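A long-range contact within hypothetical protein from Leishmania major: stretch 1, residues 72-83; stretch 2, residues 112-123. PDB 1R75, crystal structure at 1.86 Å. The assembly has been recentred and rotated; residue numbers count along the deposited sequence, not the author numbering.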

# COMPACT_ATOMS: atom_id res chain seq x y z
N TYR A 72 -4.85 18.33 1.17
CA TYR A 72 -3.81 19.39 1.21
C TYR A 72 -3.35 19.56 2.64
O TYR A 72 -2.21 19.89 2.90
CB TYR A 72 -4.44 20.72 0.64
CG TYR A 72 -5.38 21.41 1.68
CD1 TYR A 72 -4.93 22.47 2.47
CD2 TYR A 72 -6.71 20.97 1.87
CE1 TYR A 72 -5.78 23.08 3.43
CE2 TYR A 72 -7.55 21.55 2.86
CZ TYR A 72 -7.08 22.61 3.62
OH TYR A 72 -7.89 23.20 4.58
N ASP A 73 -4.23 19.26 3.60
CA ASP A 73 -3.91 19.40 5.01
C ASP A 73 -3.30 18.21 5.75
O ASP A 73 -2.94 18.27 6.93
CB ASP A 73 -5.10 19.99 5.81
CG ASP A 73 -6.34 19.18 5.68
OD1 ASP A 73 -6.44 18.32 4.75
OD2 ASP A 73 -7.25 19.36 6.51
N SER A 74 -3.09 17.13 5.02
CA SER A 74 -2.26 16.04 5.44
C SER A 74 -0.79 16.48 5.58
O SER A 74 -0.33 17.25 4.78
CB SER A 74 -2.33 14.90 4.41
OG SER A 74 -3.64 14.28 4.39
N GLN A 75 -0.11 15.95 6.58
CA GLN A 75 1.29 16.20 6.76
C GLN A 75 2.02 14.85 6.82
O GLN A 75 2.17 14.20 7.87
CB GLN A 75 1.50 17.01 8.05
CG GLN A 75 0.78 18.29 8.03
CD GLN A 75 0.87 18.97 9.42
OE1 GLN A 75 1.76 18.66 10.25
NE2 GLN A 75 -0.04 19.88 9.68
N ILE A 76 2.37 14.38 5.65
CA ILE A 76 2.95 13.05 5.49
C ILE A 76 4.22 13.10 4.71
O ILE A 76 4.40 13.95 3.86
CB ILE A 76 1.96 12.05 4.81
CG1 ILE A 76 1.32 12.66 3.60
CG2 ILE A 76 0.88 11.66 5.79
CD1 ILE A 76 0.74 11.68 2.67
N VAL A 77 5.05 12.10 4.95
CA VAL A 77 6.16 11.84 4.08
C VAL A 77 6.01 10.43 3.49
O VAL A 77 5.59 9.52 4.19
CB VAL A 77 7.55 12.01 4.81
CG1 VAL A 77 7.61 13.35 5.28
CG2 VAL A 77 7.74 11.02 5.83
N PRO A 78 6.47 10.22 2.27
CA PRO A 78 6.50 8.86 1.75
C PRO A 78 7.60 8.04 2.40
O PRO A 78 8.63 8.59 2.73
CB PRO A 78 6.80 9.09 0.26
CG PRO A 78 7.71 10.31 0.24
CD PRO A 78 6.92 11.18 1.20
N LEU A 79 7.38 6.76 2.55
CA LEU A 79 8.34 5.79 3.08
C LEU A 79 8.87 4.90 2.05
O LEU A 79 8.22 4.58 1.02
CB LEU A 79 7.66 4.93 4.16
CG LEU A 79 7.21 5.69 5.42
CD1 LEU A 79 6.69 4.69 6.49
CD2 LEU A 79 8.29 6.54 5.94
N GLY A 80 10.10 4.41 2.24
CA GLY A 80 10.51 3.25 1.45
C GLY A 80 10.69 3.55 -0.02
O GLY A 80 11.31 4.56 -0.38
N ASP A 81 10.09 2.72 -0.85
CA ASP A 81 10.10 2.87 -2.27
C ASP A 81 8.90 3.64 -2.76
O ASP A 81 8.74 3.73 -3.96
CB ASP A 81 10.11 1.53 -2.95
CG ASP A 81 11.42 0.76 -2.70
OD1 ASP A 81 12.46 1.40 -2.67
OD2 ASP A 81 11.40 -0.45 -2.52
N THR A 82 8.07 4.22 -1.88
CA THR A 82 6.90 5.02 -2.33
C THR A 82 7.36 6.29 -3.06
O THR A 82 8.33 6.94 -2.66
CB THR A 82 6.07 5.36 -1.13
OG1 THR A 82 5.69 4.14 -0.53
CG2 THR A 82 4.82 6.18 -1.46
N THR A 83 6.68 6.63 -4.14
CA THR A 83 6.95 7.92 -4.82
C THR A 83 5.80 8.83 -4.53
O THR A 83 4.64 8.37 -4.44
CB THR A 83 7.16 7.69 -6.31
OG1 THR A 83 6.10 6.87 -6.76
CG2 THR A 83 8.22 6.70 -6.54
N THR A 112 5.48 -6.85 2.05
CA THR A 112 5.02 -5.65 2.78
C THR A 112 5.79 -4.40 2.27
O THR A 112 7.03 -4.45 2.20
CB THR A 112 5.27 -5.81 4.30
OG1 THR A 112 4.58 -6.98 4.80
CG2 THR A 112 4.60 -4.73 5.14
N GLN A 113 5.10 -3.36 1.82
CA GLN A 113 5.68 -2.08 1.47
C GLN A 113 5.25 -1.03 2.49
O GLN A 113 4.05 -0.73 2.59
CB GLN A 113 5.30 -1.69 0.01
CG GLN A 113 6.02 -2.51 -1.00
CD GLN A 113 7.44 -1.93 -1.28
OE1 GLN A 113 8.08 -1.37 -0.41
NE2 GLN A 113 7.86 -2.00 -2.50
N MET A 114 6.21 -0.36 3.16
CA MET A 114 5.95 0.90 3.88
C MET A 114 5.49 1.95 2.84
O MET A 114 5.98 2.02 1.73
CB MET A 114 7.25 1.37 4.58
CG MET A 114 7.68 0.42 5.64
SD MET A 114 6.39 0.40 7.01
CE MET A 114 6.47 -1.12 6.93
N PHE A 115 4.49 2.73 3.23
CA PHE A 115 3.85 3.65 2.36
C PHE A 115 4.04 5.08 2.77
O PHE A 115 4.72 5.91 2.04
CB PHE A 115 2.40 3.22 2.27
CG PHE A 115 1.62 3.96 1.20
CD1 PHE A 115 2.08 3.99 -0.09
CD2 PHE A 115 0.38 4.62 1.51
CE1 PHE A 115 1.35 4.65 -1.10
CE2 PHE A 115 -0.28 5.33 0.51
CZ PHE A 115 0.19 5.30 -0.79
N VAL A 116 3.39 5.52 3.88
CA VAL A 116 3.48 6.91 4.33
C VAL A 116 3.54 6.98 5.83
O VAL A 116 3.16 6.07 6.56
CB VAL A 116 2.29 7.81 3.85
CG1 VAL A 116 2.27 7.87 2.44
CG2 VAL A 116 0.96 7.28 4.39
N GLU A 117 4.03 8.06 6.31
CA GLU A 117 4.05 8.28 7.75
C GLU A 117 3.70 9.72 8.03
O GLU A 117 4.16 10.63 7.35
CB GLU A 117 5.48 7.96 8.23
CG GLU A 117 5.70 8.16 9.70
CD GLU A 117 6.89 7.32 10.25
OE1 GLU A 117 7.07 6.15 9.81
OE2 GLU A 117 7.59 7.85 11.15
N GLY A 118 2.86 9.93 9.04
CA GLY A 118 2.52 11.26 9.49
C GLY A 118 1.02 11.37 9.74
O GLY A 118 0.40 10.39 10.05
N SER A 119 0.46 12.53 9.54
CA SER A 119 -0.93 12.78 9.88
C SER A 119 -1.78 12.84 8.66
O SER A 119 -1.63 13.69 7.82
CB SER A 119 -1.06 14.00 10.79
OG SER A 119 -0.60 15.17 10.15
N VAL A 120 -2.71 11.91 8.56
CA VAL A 120 -3.50 11.76 7.35
C VAL A 120 -4.83 12.43 7.67
O VAL A 120 -5.40 12.10 8.75
CB VAL A 120 -3.69 10.31 7.05
CG1 VAL A 120 -4.63 10.16 5.85
CG2 VAL A 120 -2.32 9.64 6.76
N THR A 121 -5.35 13.19 6.73
CA THR A 121 -6.66 13.84 6.82
C THR A 121 -7.55 13.13 5.81
O THR A 121 -7.70 11.90 5.92
CB THR A 121 -6.62 15.32 6.59
OG1 THR A 121 -6.10 15.65 5.28
CG2 THR A 121 -5.72 15.98 7.64
N GLY A 122 -8.12 13.82 4.84
CA GLY A 122 -8.89 13.17 3.79
C GLY A 122 -7.95 12.39 2.86
O GLY A 122 -6.82 12.87 2.57
N TRP A 123 -8.38 11.23 2.38
CA TRP A 123 -7.62 10.50 1.41
C TRP A 123 -8.59 9.69 0.62
O TRP A 123 -9.71 9.40 1.11
CB TRP A 123 -6.65 9.55 2.06
CG TRP A 123 -7.25 8.49 3.00
CD1 TRP A 123 -7.61 8.69 4.30
CD2 TRP A 123 -7.50 7.14 2.73
NE1 TRP A 123 -8.09 7.55 4.85
CE2 TRP A 123 -8.03 6.57 3.91
CE3 TRP A 123 -7.41 6.35 1.60
CZ2 TRP A 123 -8.40 5.25 4.01
CZ3 TRP A 123 -7.77 5.00 1.71
CH2 TRP A 123 -8.25 4.46 2.91
O HOH W 1 -2.52 17.15 9.21
O HOH W 2 8.19 0.94 0.40
O HOH W 3 9.08 -1.04 -4.95

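The contact pairs antiparallel strands, burying 826 Å², with a side-chain relay at one end and a water bridge at the other. Stretch 2 enters through Gln 113, whose OE1 takes a hydrogen bond from water 2 O at 2.5 Å; that water also donates to Met 114 O and accepts from Asp 81 N, tying turn to strand. Met 114 CB packs 3.6 Å from Leu 79 CB, an apolar contact.

Phe 115 points its CA-to-CB bond away, and its carbonyl serves the ladder: Leu 79 N donates to Phe 115 O at 2.8 Å. Leu 79 opens a type II' turn, in which Gly 80 suits the positive phi and Thr 82 closes on Leu 79 O through N (2.9 Å) and OG1 (3.0 Å).

Val 116 lies in a non-hydrogen-bonded pair with Pro 78, a position where proline's missing N-H costs the ladder nothing. Val 116 CG1 meets Ile 76 CD1 at 4.1 Å. Glu 117 pairs with Val 77 through two 3.0 Å bonds, Val 77 N to Glu 117 O and Glu 117 N to Val 77 O, while Glu 117 OE1 lies 3.6 Å from Leu 79 CD1.

The chain turns a corner at Gly 118, where glycine is required: an ideal CB would lie 2.1 Å from Gln 75 O, a clash. Ser 119 resumes the ladder, its N donating to Gln 75 O (2.9 Å) and its O accepting from Gln 75 N (3.0 Å). Val 120 directs its CA-to-CB bond away, yet its CG2 reaches Ile 76 CG2 at 3.9 Å.

Thr 121 finishes with a hydroxyl relay: Ser 74 OG donates to Thr 121 OG1 (3.0 Å), which donates to Asp 73 OD1 (2.7 Å). A hydroxyl can give and receive, so it suits this link.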